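Local coordinates for acyl-CoA thioester hydrolase HI0827 (Haemophilus influenzae Rd KW20, PDB 3BJK), which probably hydrolyses the thioester bond of a broad range of acyl-coenzyme A molecules, working as a hexamer built as a trimer of dimers, at residues T60-S65 / V118-A123. The protein carries 1 engineered substitution. Numbering follows the deposited sequence.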
# COMPACT_ATOMS: atom_id res chain seq x y z
N THR C 60 -8.76 -13.43 -15.87
CA THR C 60 -9.26 -14.52 -15.01
C THR C 60 -10.79 -14.54 -15.18
O THR C 60 -11.43 -13.48 -15.10
CB THR C 60 -8.88 -14.28 -13.53
OG1 THR C 60 -7.51 -13.92 -13.44
CG2 THR C 60 -9.06 -15.46 -12.75
N VAL C 61 -11.37 -15.69 -15.48
CA VAL C 61 -12.83 -15.81 -15.52
C VAL C 61 -13.42 -16.63 -14.34
O VAL C 61 -14.59 -16.42 -13.97
CB VAL C 61 -13.26 -16.42 -16.82
CG1 VAL C 61 -12.78 -15.49 -18.00
CG2 VAL C 61 -12.73 -17.89 -16.97
N ALA C 62 -12.65 -17.56 -13.80
CA ALA C 62 -13.12 -18.43 -12.71
C ALA C 62 -12.02 -18.94 -11.82
O ALA C 62 -10.87 -19.08 -12.24
CB ALA C 62 -13.89 -19.65 -13.27
N VAL C 63 -12.40 -19.20 -10.57
CA VAL C 63 -11.59 -20.00 -9.67
C VAL C 63 -12.57 -21.03 -9.08
O VAL C 63 -13.36 -20.74 -8.21
CB VAL C 63 -10.97 -19.19 -8.53
CG1 VAL C 63 -10.00 -20.08 -7.80
CG2 VAL C 63 -10.27 -17.95 -9.04
N GLU C 64 -12.56 -22.23 -9.62
CA GLU C 64 -13.60 -23.21 -9.25
C GLU C 64 -13.40 -23.72 -7.81
O GLU C 64 -14.37 -24.10 -7.16
CB GLU C 64 -13.65 -24.37 -10.26
CG GLU C 64 -12.31 -25.10 -10.52
CD GLU C 64 -12.29 -25.76 -11.90
OE1 GLU C 64 -12.03 -25.06 -12.98
OE2 GLU C 64 -12.60 -26.96 -11.87
N SER C 65 -12.16 -23.69 -7.34
CA SER C 65 -11.84 -24.14 -5.98
C SER C 65 -10.64 -23.43 -5.41
O SER C 65 -9.72 -23.14 -6.14
CB SER C 65 -11.58 -25.66 -5.93
OG SER C 65 -10.44 -25.99 -6.72
N VAL C 118 -7.68 -23.89 -8.27
CA VAL C 118 -7.69 -24.12 -9.72
C VAL C 118 -8.34 -22.91 -10.40
O VAL C 118 -9.51 -22.64 -10.14
CB VAL C 118 -8.48 -25.40 -10.05
CG1 VAL C 118 -8.56 -25.59 -11.58
CG2 VAL C 118 -7.79 -26.60 -9.37
N PHE C 119 -7.54 -22.20 -11.21
CA PHE C 119 -7.89 -20.97 -11.90
C PHE C 119 -8.18 -21.30 -13.33
O PHE C 119 -7.56 -22.19 -13.89
CB PHE C 119 -6.71 -19.98 -11.93
CG PHE C 119 -6.54 -19.18 -10.65
CD1 PHE C 119 -5.96 -19.76 -9.52
CD2 PHE C 119 -6.90 -17.85 -10.60
CE1 PHE C 119 -5.85 -19.02 -8.36
CE2 PHE C 119 -6.77 -17.14 -9.49
CZ PHE C 119 -6.24 -17.71 -8.35
N THR C 120 -9.09 -20.54 -13.91
CA THR C 120 -9.32 -20.51 -15.35
C THR C 120 -9.14 -19.07 -15.89
O THR C 120 -9.78 -18.10 -15.44
CB THR C 120 -10.76 -21.02 -15.73
OG1 THR C 120 -11.06 -22.21 -15.00
CG2 THR C 120 -10.90 -21.18 -17.24
N PHE C 121 -8.32 -18.97 -16.93
CA PHE C 121 -8.03 -17.73 -17.61
C PHE C 121 -8.52 -17.81 -19.03
O PHE C 121 -8.65 -18.88 -19.58
CB PHE C 121 -6.52 -17.52 -17.66
CG PHE C 121 -5.88 -17.52 -16.31
CD1 PHE C 121 -5.79 -16.33 -15.59
CD2 PHE C 121 -5.44 -18.68 -15.75
CE1 PHE C 121 -5.23 -16.29 -14.36
CE2 PHE C 121 -4.88 -18.66 -14.46
CZ PHE C 121 -4.77 -17.45 -13.78
N VAL C 122 -8.77 -16.65 -19.63
CA VAL C 122 -9.12 -16.57 -21.02
C VAL C 122 -8.22 -15.53 -21.69
O VAL C 122 -8.06 -14.43 -21.19
CB VAL C 122 -10.63 -16.26 -21.20
CG1 VAL C 122 -10.98 -16.09 -22.67
CG2 VAL C 122 -11.46 -17.39 -20.56
N ALA C 123 -7.57 -15.96 -22.76
CA ALA C 123 -6.84 -15.10 -23.67
C ALA C 123 -7.76 -14.01 -24.30
O ALA C 123 -8.85 -14.30 -24.78
CB ALA C 123 -6.23 -15.95 -24.77
O HOH W 1 -11.33 -22.63 -12.34
O HOH W 2 -12.40 -24.42 -15.76
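Val63 CG2 sits over one face of the Phe119 ring, 4.0 Å from its centroid and 26° off the normal, a CH-pi contact displaced toward the CD2-CE2 rim. In the plane of the same ring, Thr60 CG2 meets the edge at CD2. OG1 of Thr60, beside the backbone N (chi1 -47°), lies 3.4 Å from Phe121 CE1, oblique to that ring, which leaves CG2 anti to the N and at the Phe119 edge. Both rings pack against helix 35-54. On the face opposite the rings, each of two waters bridges Thr120 OG1 and Glu64 OE1, and one of them also accepts from Glu64 N at 3.0 Å. Further along, past the Thr120 methyl, Val61 CG1 presses on Val122 CG2, a tight 3.5 Å. Thr120 O receives Val61 N at 2.9 Å and, more weakly, Ala62 N, while Thr120 N returns a nearly straight bond (172°) to Ala62 O at 2.8 Å. Two residues thus face one: a classic beta bulge in strand 58-68, antiparallel to strand 111-123. Val63 and Ser65 pair with a strand of a second subunit, continuing the sheet across the interface. A long helix packed against an antiparallel sheet that extends between subunits is characteristic of the hotdog fold and its dimers.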